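Local coordinates for YfdX protein (Salmonella enterica I, PDB 6A09), which is of unknown function but belongs to the YfdX family and is seen as an assembly of four copies, each combining helices with a small antiparallel sheet, at residues E129-I134 with D172-Q177; D15-Q20 with I81-T86; Q23-I28 with S164-I169. All blocks are in the same frame, centred on the assembly; numbering follows the deposited sequence.

Contact 1. Residues E129-I134 with D172-Q177; sequences ENQELI and DSQSVQ
Two neighbouring strands of the antiparallel sheet meet here, with E129, N130 and Q131 paired to Q174, S173 and D172. E129 and Q174 form a hydrogen-bonded pair, with E129 N to Q174 O at 2.9 Å. Q131 and D172 form the other, with Q131 N to D172 O at 2.8 Å and D172 N to Q131 O at 2.7 Å. Between them, N130 and S173 are a non-hydrogen-bonded pair joined by their side chains. S173 OG donates to N130 OD1 over 2.6 Å, on a lone pair in the carbonyl plane. The N130 ND2 turns to T86 of the next strand.

Q174 has an unusual chi1 (30°) that sends CG back along its strand, and chi2 adds a slight bend. Its NE2 bonds to D172 O at 3.3 Å, on the opposite face of that carbonyl from Q131 N. One oxygen thus takes two donors. The same NE2 lies 3.7 Å from Q131 CD, with the two amide planes 37° apart. V176 CG2 packs on E129 CB at 4.0 Å, while the E129 carboxylate bonds to S83. D172 is salt-bridged to K69. This is regular pairing of a central and an outer strand in a three-stranded antiparallel sheet.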
loop_
_atom_site.group_PDB
_atom_site.type_symbol
_atom_site.label_atom_id
_atom_site.label_comp_id
_atom_site.label_asym_id
_atom_site.label_seq_id
_atom_site.Cartn_x
_atom_site.Cartn_y
_atom_site.Cartn_z
ATOM N N GLU A 129 -14.517 -4.591 -6.584
ATOM C CA GLU A 129 -13.583 -5.546 -7.168
ATOM C C GLU A 129 -12.320 -4.798 -7.581
ATOM O O GLU A 129 -12.373 -3.898 -8.426
ATOM C CB GLU A 129 -14.199 -6.297 -8.352
ATOM C CG GLU A 129 -13.246 -7.329 -8.910
ATOM C CD GLU A 129 -13.781 -8.110 -10.102
ATOM O OE1 GLU A 129 -14.649 -7.614 -10.852
ATOM O OE2 GLU A 129 -13.326 -9.247 -10.287
ATOM N N ASN A 130 -11.196 -5.161 -6.960
ATOM C CA ASN A 130 -9.899 -4.541 -7.198
ATOM C C ASN A 130 -9.170 -5.362 -8.251
ATOM O O ASN A 130 -8.725 -6.483 -7.974
ATOM C CB ASN A 130 -9.076 -4.462 -5.909
ATOM C CG ASN A 130 -9.862 -3.847 -4.743
ATOM O OD1 ASN A 130 -10.227 -2.682 -4.788
ATOM N ND2 ASN A 130 -10.129 -4.641 -3.708
ATOM N N GLN A 131 -9.038 -4.802 -9.455
ATOM C CA GLN A 131 -8.361 -5.463 -10.563
ATOM C C GLN A 131 -6.961 -4.888 -10.704
ATOM O O GLN A 131 -6.793 -3.693 -10.962
ATOM C CB GLN A 131 -9.147 -5.296 -11.857
ATOM C CG GLN A 131 -10.526 -5.893 -11.755
ATOM C CD GLN A 131 -11.244 -5.881 -13.073
ATOM O OE1 GLN A 131 -10.672 -5.492 -14.084
ATOM N NE2 GLN A 131 -12.515 -6.296 -13.075
ATOM N N GLU A 132 -5.974 -5.727 -10.461
ATOM C CA GLU A 132 -4.587 -5.377 -10.674
ATOM C C GLU A 132 -4.237 -5.534 -12.158
ATOM O O GLU A 132 -4.535 -6.568 -12.780
ATOM C CB GLU A 132 -3.722 -6.269 -9.792
ATOM C CG GLU A 132 -2.279 -5.911 -9.731
ATOM C CD GLU A 132 -1.515 -6.751 -8.711
ATOM O OE1 GLU A 132 -2.002 -7.849 -8.354
ATOM O OE2 GLU A 132 -0.428 -6.314 -8.261
ATOM N N LEU A 133 -3.626 -4.498 -12.727
ATOM C CA LEU A 133 -3.336 -4.429 -14.154
ATOM C C LEU A 133 -1.867 -4.122 -14.376
ATOM O O LEU A 133 -1.228 -3.490 -13.537
ATOM C CB LEU A 133 -4.164 -3.343 -14.833
ATOM C CG LEU A 133 -5.631 -3.382 -14.424
ATOM C CD1 LEU A 133 -6.375 -2.140 -14.893
ATOM C CD2 LEU A 133 -6.271 -4.659 -14.962
ATOM N N ILE A 134 -1.344 -4.544 -15.525
ATOM C CA ILE A 134 -0.047 -4.054 -15.991
ATOM C C ILE A 134 -0.145 -3.621 -17.451
ATOM O O ILE A 134 -0.936 -4.192 -18.221
ATOM C CB ILE A 134 1.076 -5.101 -15.810
ATOM C CG1 ILE A 134 0.761 -6.388 -16.564
ATOM C CG2 ILE A 134 1.381 -5.370 -14.329
ATOM C CD1 ILE A 134 1.953 -7.312 -16.725
ATOM N N ASP A 172 -7.375 -1.070 -10.396
ATOM C CA ASP A 172 -8.650 -0.495 -10.803
ATOM C C ASP A 172 -9.705 -1.049 -9.845
ATOM O O ASP A 172 -10.085 -2.220 -9.939
ATOM C CB ASP A 172 -8.944 -0.867 -12.251
ATOM C CG ASP A 172 -9.770 0.174 -12.971
ATOM O OD1 ASP A 172 -10.987 0.277 -12.679
ATOM O OD2 ASP A 172 -9.200 0.874 -13.842
ATOM N N SER A 173 -10.150 -0.211 -8.901
ATOM C CA SER A 173 -11.164 -0.573 -7.915
ATOM C C SER A 173 -12.514 -0.088 -8.425
ATOM O O SER A 173 -12.747 1.121 -8.500
ATOM C CB SER A 173 -10.869 0.068 -6.560
ATOM O OG SER A 173 -9.705 -0.458 -5.958
ATOM N N GLN A 174 -13.418 -1.013 -8.741
ATOM C CA GLN A 174 -14.711 -0.630 -9.291
ATOM C C GLN A 174 -15.835 -1.355 -8.575
ATOM O O GLN A 174 -15.743 -2.558 -8.310
ATOM C CB GLN A 174 -14.769 -0.919 -10.770
ATOM C CG GLN A 174 -13.909 -2.099 -11.134
ATOM C CD GLN A 174 -13.267 -1.937 -12.487
ATOM O OE1 GLN A 174 -13.896 -1.450 -13.438
ATOM N NE2 GLN A 174 -11.995 -2.341 -12.589
ATOM N N SER A 175 -16.886 -0.605 -8.254
ATOM C CA SER A 175 -18.064 -1.195 -7.653
ATOM C C SER A 175 -18.647 -2.227 -8.608
ATOM O O SER A 175 -18.547 -2.104 -9.831
ATOM C CB SER A 175 -19.091 -0.116 -7.314
ATOM O OG SER A 175 -19.612 0.476 -8.485
ATOM N N VAL A 176 -19.217 -3.280 -8.040
ATOM C CA VAL A 176 -19.600 -4.444 -8.831
ATOM C C VAL A 176 -20.969 -4.218 -9.462
ATOM O O VAL A 176 -21.948 -3.923 -8.763
ATOM C CB VAL A 176 -19.580 -5.717 -7.980
ATOM C CG1 VAL A 176 -20.172 -6.870 -8.768
ATOM C CG2 VAL A 176 -18.140 -6.017 -7.574
ATOM N N GLN A 177 -21.024 -4.346 -10.790
ATOM C CA GLN A 177 -22.225 -4.144 -11.598
ATOM C C GLN A 177 -22.229 -5.259 -12.633
ATOM O O GLN A 177 -21.444 -5.223 -13.587
ATOM C CB GLN A 177 -22.237 -2.766 -12.285
ATOM C CG GLN A 177 -21.827 -1.534 -11.418
ATOM C CD GLN A 177 -22.726 -1.268 -10.190
ATOM O OE1 GLN A 177 -23.545 -2.104 -9.791
ATOM N NE2 GLN A 177 -22.562 -0.092 -9.586
#

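Contact 2. Residues D15-Q20 with I81-T86; sequences DKISGQ and INSSIT
I17 packs on I81 and S83, beside a classic beta bulge in strand 78-89. In the bulge I81 and N82 both face E132 of strand 125-135. The N-terminal segment passes over it just before helix 19-36 begins, and S18 is the N-cap of that helix.

I17 loses the most surface. Both of its branches are used. CG2 stands anti to the backbone N and lies against the I81-N82 peptide, 3.4 Å from I81 C and 3.6 Å from N82 N. The other branch runs extended past CG1 (chi2 173°) and ends at the next residue of the strand. So one isoleucine spans the bulge and the residue after it, by van der Waals contact; no hydrogen bond joins the two segments.

I81 meets S18 with CA and CB. S18 O sits 3.8 Å from I81 CA and 4.1 Å from I81 CB. The rest of the I81 side chain turns away, with CG1 between the backbone N and the carbonyl carbon (chi1 74°), and packs on A21 and M25 of helix 19-36. I81 thus lies between the carbonyl of the N-cap residue and side chains of the helix that follows.

S18 OG bonds to A21 N, which caps the first turn. The backbone of S18 also bonds to R80, the residue before the bulge. N82 points away from I17, and its OD1 bonds to R26 of the third subunit. Beyond the bulge, the extended branch of I17 stops with its CD1 3.6 Å from S83 CB.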
loop_
_atom_site.group_PDB
_atom_site.type_symbol
_atom_site.label_atom_id
_atom_site.label_comp_id
_atom_site.label_asym_id
_atom_site.label_seq_id
_atom_site.Cartn_x
_atom_site.Cartn_y
_atom_site.Cartn_z
ATOM N N ASP A 15 -14.406 -11.984 -17.051
ATOM C CA ASP A 15 -13.288 -11.636 -17.926
ATOM C C ASP A 15 -12.014 -12.339 -17.459
ATOM O O ASP A 15 -11.774 -12.500 -16.252
ATOM C CB ASP A 15 -13.100 -10.122 -17.966
ATOM C CG ASP A 15 -14.366 -9.395 -18.404
ATOM O OD1 ASP A 15 -15.049 -9.902 -19.323
ATOM O OD2 ASP A 15 -14.694 -8.337 -17.816
ATOM N N LYS A 16 -11.213 -12.790 -18.427
ATOM C CA LYS A 16 -10.066 -13.631 -18.116
ATOM C C LYS A 16 -8.929 -12.835 -17.463
ATOM O O LYS A 16 -8.710 -11.651 -17.748
ATOM C CB LYS A 16 -9.575 -14.330 -19.379
ATOM C CG LYS A 16 -10.499 -15.459 -19.819
ATOM C CD LYS A 16 -9.792 -16.790 -19.741
ATOM C CE LYS A 16 -10.637 -17.918 -20.299
ATOM N NZ LYS A 16 -11.581 -18.430 -19.261
ATOM N N ILE A 17 -8.218 -13.511 -16.562
ATOM C CA ILE A 17 -7.123 -12.953 -15.779
ATOM C C ILE A 17 -5.885 -13.778 -16.081
ATOM O O ILE A 17 -5.915 -15.003 -15.950
ATOM C CB ILE A 17 -7.428 -12.988 -14.267
ATOM C CG1 ILE A 17 -8.657 -12.158 -13.941
ATOM C CG2 ILE A 17 -6.220 -12.538 -13.437
ATOM C CD1 ILE A 17 -9.088 -12.305 -12.489
ATOM N N SER A 18 -4.794 -13.112 -16.451
ATOM C CA SER A 18 -3.581 -13.805 -16.870
ATOM C C SER A 18 -2.799 -14.271 -15.648
ATOM O O SER A 18 -2.260 -13.451 -14.889
ATOM C CB SER A 18 -2.724 -12.903 -17.748
ATOM O OG SER A 18 -1.452 -13.503 -17.972
ATOM N N GLY A 19 -2.717 -15.594 -15.473
ATOM C CA GLY A 19 -1.872 -16.156 -14.439
ATOM C C GLY A 19 -0.416 -16.178 -14.835
ATOM O O GLY A 19 0.466 -16.087 -13.975
ATOM N N GLN A 20 -0.138 -16.268 -16.132
ATOM C CA GLN A 20 1.235 -16.096 -16.593
ATOM C C GLN A 20 1.772 -14.710 -16.247
ATOM O O GLN A 20 2.889 -14.579 -15.732
ATOM C CB GLN A 20 1.313 -16.327 -18.089
ATOM C CG GLN A 20 1.100 -17.754 -18.501
ATOM C CD GLN A 20 1.224 -17.879 -19.989
ATOM O OE1 GLN A 20 0.428 -17.304 -20.734
ATOM N NE2 GLN A 20 2.255 -18.570 -20.442
ATOM N N ILE A 81 -4.043 -9.034 -14.163
ATOM C CA ILE A 81 -3.205 -10.062 -13.552
ATOM C C ILE A 81 -3.724 -10.540 -12.197
ATOM O O ILE A 81 -3.217 -11.547 -11.677
ATOM C CB ILE A 81 -1.731 -9.610 -13.430
ATOM C CG1 ILE A 81 -1.527 -8.576 -12.304
ATOM C CG2 ILE A 81 -1.219 -9.080 -14.761
ATOM C CD1 ILE A 81 -0.040 -8.275 -12.032
ATOM N N ASN A 82 -4.703 -9.866 -11.599
ATOM C CA ASN A 82 -5.245 -10.316 -10.327
ATOM C C ASN A 82 -6.550 -9.587 -10.075
ATOM O O ASN A 82 -6.745 -8.460 -10.534
ATOM C CB ASN A 82 -4.285 -10.074 -9.153
ATOM C CG ASN A 82 -4.717 -10.818 -7.871
ATOM O OD1 ASN A 82 -4.587 -12.029 -7.773
ATOM N ND2 ASN A 82 -5.261 -10.085 -6.911
ATOM N N SER A 83 -7.442 -10.253 -9.348
ATOM C CA SER A 83 -8.669 -9.652 -8.857
ATOM C C SER A 83 -8.811 -9.960 -7.369
ATOM O O SER A 83 -8.539 -11.077 -6.934
ATOM C CB SER A 83 -9.881 -10.177 -9.639
ATOM O OG SER A 83 -10.652 -9.115 -10.163
ATOM N N SER A 84 -9.219 -8.964 -6.587
ATOM C CA SER A 84 -9.519 -9.172 -5.180
ATOM C C SER A 84 -10.768 -8.376 -4.819
ATOM O O SER A 84 -11.290 -7.607 -5.628
ATOM C CB SER A 84 -8.325 -8.796 -4.300
ATOM O OG SER A 84 -8.195 -7.403 -4.211
ATOM N N ILE A 85 -11.237 -8.546 -3.580
ATOM C CA ILE A 85 -12.531 -8.035 -3.135
ATOM C C ILE A 85 -12.331 -7.112 -1.937
ATOM O O ILE A 85 -11.602 -7.456 -1.004
ATOM C CB ILE A 85 -13.501 -9.182 -2.763
ATOM C CG1 ILE A 85 -13.936 -9.963 -4.006
ATOM C CG2 ILE A 85 -14.734 -8.638 -2.054
ATOM C CD1 ILE A 85 -14.652 -9.117 -5.033
ATOM N N THR A 86 -12.992 -5.950 -1.965
ATOM C CA THR A 86 -13.145 -5.078 -0.814
ATOM C C THR A 86 -14.627 -5.003 -0.469
ATOM O O THR A 86 -15.459 -4.796 -1.354
ATOM C CB THR A 86 -12.593 -3.671 -1.089
ATOM O OG1 THR A 86 -11.173 -3.728 -1.287
ATOM C CG2 THR A 86 -12.891 -2.725 0.090
#

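Contact 3. Residues Q23-I28 with S164-I169; sequences QAMRDI and SAQDGI
I28 N bonds to A24 O at 2.7 Å, within helix 19-36, and the side chain of I28 faces A165 and Q166 of helix 155-167. I28 CD1 lies 4.3 Å from A165 CB. I28 CG2 stands 4.0 Å from Q166 CG, where the two side chains run antiparallel alongside each other. Here the glutamine contributes the carbon part of its chain.

M25, one turn earlier, has the most surface buried. Its chain is bent at chi2 (-46°) and chi3 (-59°), and this folding carries CE across to the other segment. CE lies 3.9 Å from A165 O and 3.9 Å from I169 CD1. M25 and I169 meet tip to tip. I169 immediately precedes strand 170-175.

No hydrogen bond joins the two segments. T139 and V143 of helix 136-151 also border M25 and I28, respectively, and I134 touches both M25 and I169. On another side of helix 19-36, R26 makes a cation-pi contact with W22 of the third subunit. This is mainly apolar packing of helix 19-36 on the C-terminal part of helix 155-167 and the residues leading into strand 170-175, in the helical part of the fold.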
loop_
_atom_site.group_PDB
_atom_site.type_symbol
_atom_site.label_atom_id
_atom_site.label_comp_id
_atom_site.label_asym_id
_atom_site.label_seq_id
_atom_site.Cartn_x
_atom_site.Cartn_y
_atom_site.Cartn_z
ATOM N N GLN A 23 2.531 -14.402 -12.651
ATOM C CA GLN A 23 3.734 -15.103 -12.218
ATOM C C GLN A 23 4.993 -14.346 -12.624
ATOM O O GLN A 23 5.993 -14.360 -11.893
ATOM C CB GLN A 23 3.751 -16.525 -12.797
ATOM C CG GLN A 23 4.980 -17.367 -12.395
ATOM C CD GLN A 23 5.088 -17.529 -10.883
ATOM O OE1 GLN A 23 4.121 -17.901 -10.227
ATOM N NE2 GLN A 23 6.254 -17.219 -10.327
ATOM N N ALA A 24 4.963 -13.701 -13.796
ATOM C CA ALA A 24 6.075 -12.858 -14.239
ATOM C C ALA A 24 6.332 -11.714 -13.262
ATOM O O ALA A 24 7.485 -11.454 -12.895
ATOM C CB ALA A 24 5.796 -12.309 -15.645
ATOM N N MET A 25 5.271 -11.023 -12.821
ATOM C CA MET A 25 5.458 -9.938 -11.854
ATOM C C MET A 25 6.058 -10.461 -10.566
ATOM O O MET A 25 6.941 -9.825 -9.982
ATOM C CB MET A 25 4.145 -9.215 -11.561
ATOM C CG MET A 25 3.500 -8.631 -12.817
ATOM S SD MET A 25 4.642 -7.732 -13.908
ATOM C CE MET A 25 5.264 -6.437 -12.823
ATOM N N ARG A 26 5.616 -11.643 -10.127
ATOM C CA ARG A 26 6.234 -12.273 -8.967
ATOM C C ARG A 26 7.715 -12.561 -9.228
ATOM O O ARG A 26 8.568 -12.255 -8.391
ATOM C CB ARG A 26 5.467 -13.548 -8.605
ATOM C CG ARG A 26 6.167 -14.440 -7.588
ATOM C CD ARG A 26 6.307 -13.780 -6.241
ATOM N NE ARG A 26 6.765 -14.723 -5.223
ATOM C CZ ARG A 26 7.380 -14.358 -4.100
ATOM N NH1 ARG A 26 7.628 -13.078 -3.871
ATOM N NH2 ARG A 26 7.768 -15.262 -3.208
ATOM N N ASP A 27 8.044 -13.100 -10.407
ATOM C CA ASP A 27 9.444 -13.375 -10.737
ATOM C C ASP A 27 10.264 -12.090 -10.822
ATOM O O ASP A 27 11.441 -12.070 -10.439
ATOM C CB ASP A 27 9.555 -14.122 -12.067
ATOM C CG ASP A 27 8.972 -15.520 -12.024
ATOM O OD1 ASP A 27 8.752 -16.051 -10.915
ATOM O OD2 ASP A 27 8.749 -16.084 -13.126
ATOM N N ILE A 28 9.675 -11.023 -11.364
ATOM C CA ILE A 28 10.401 -9.763 -11.485
ATOM C C ILE A 28 10.810 -9.259 -10.104
ATOM O O ILE A 28 11.969 -8.868 -9.891
ATOM C CB ILE A 28 9.556 -8.736 -12.259
ATOM C CG1 ILE A 28 9.605 -9.037 -13.760
ATOM C CG2 ILE A 28 9.982 -7.294 -11.949
ATOM C CD1 ILE A 28 8.516 -8.306 -14.553
ATOM N N SER A 164 10.957 -0.357 -12.118
ATOM C CA SER A 164 10.059 0.432 -12.938
ATOM C C SER A 164 8.912 -0.413 -13.495
ATOM O O SER A 164 7.793 0.098 -13.670
ATOM C CB SER A 164 10.868 1.103 -14.050
ATOM O OG SER A 164 10.021 1.664 -15.031
ATOM N N ALA A 165 9.163 -1.695 -13.788
ATOM C CA ALA A 165 8.081 -2.578 -14.219
ATOM C C ALA A 165 7.033 -2.718 -13.123
ATOM O O ALA A 165 5.824 -2.640 -13.381
ATOM C CB ALA A 165 8.631 -3.959 -14.604
ATOM N N GLN A 166 7.486 -2.936 -11.891
ATOM C CA GLN A 166 6.567 -3.070 -10.770
ATOM C C GLN A 166 5.784 -1.790 -10.502
ATOM O O GLN A 166 4.615 -1.852 -10.096
ATOM C CB GLN A 166 7.337 -3.463 -9.528
ATOM C CG GLN A 166 7.938 -4.808 -9.607
ATOM C CD GLN A 166 8.769 -5.081 -8.387
ATOM O OE1 GLN A 166 9.643 -4.293 -8.038
ATOM N NE2 GLN A 166 8.492 -6.174 -7.716
ATOM N N ASP A 167 6.406 -0.627 -10.693
ATOM C CA ASP A 167 5.697 0.618 -10.453
ATOM C C ASP A 167 4.638 0.884 -11.505
ATOM O O ASP A 167 3.790 1.760 -11.286
ATOM C CB ASP A 167 6.683 1.785 -10.378
ATOM C CG ASP A 167 7.614 1.690 -9.169
ATOM O OD1 ASP A 167 7.346 0.872 -8.249
ATOM O OD2 ASP A 167 8.631 2.411 -9.151
ATOM N N GLY A 168 4.664 0.154 -12.630
ATOM C CA GLY A 168 3.593 0.229 -13.609
ATOM C C GLY A 168 2.318 -0.496 -13.206
ATOM O O GLY A 168 1.293 -0.302 -13.860
ATOM N N ILE A 169 2.360 -1.337 -12.169
ATOM C CA ILE A 169 1.150 -2.010 -11.707
ATOM C C ILE A 169 0.161 -0.977 -11.190
ATOM O O ILE A 169 0.496 -0.153 -10.336
ATOM C CB ILE A 169 1.486 -3.024 -10.600
ATOM C CG1 ILE A 169 2.435 -4.108 -11.103
ATOM C CG2 ILE A 169 0.216 -3.578 -9.966
ATOM C CD1 ILE A 169 2.770 -5.156 -10.070
#

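From the N terminus, the chain first sets down residues 15-20, then helix 19-36 with residues 23-28. Contact 2 closes the first loop when strand 78-89 reaches residues 81-86. Contact 3 opens within that loop but closes only at residues 164-169, so the two cross. Contact 1 opens at residues 129-134, after contact 2 has closed, and closes at 172-177, beyond contact 3. It is thus in series with contact 2 and crosses contact 3. Contacts 1 and 2 share the sheet, where N130 N probably bonds to S84 O. Contact 3 ties the first helix to the last one, and E132 packing against I169 joins it to contact 1.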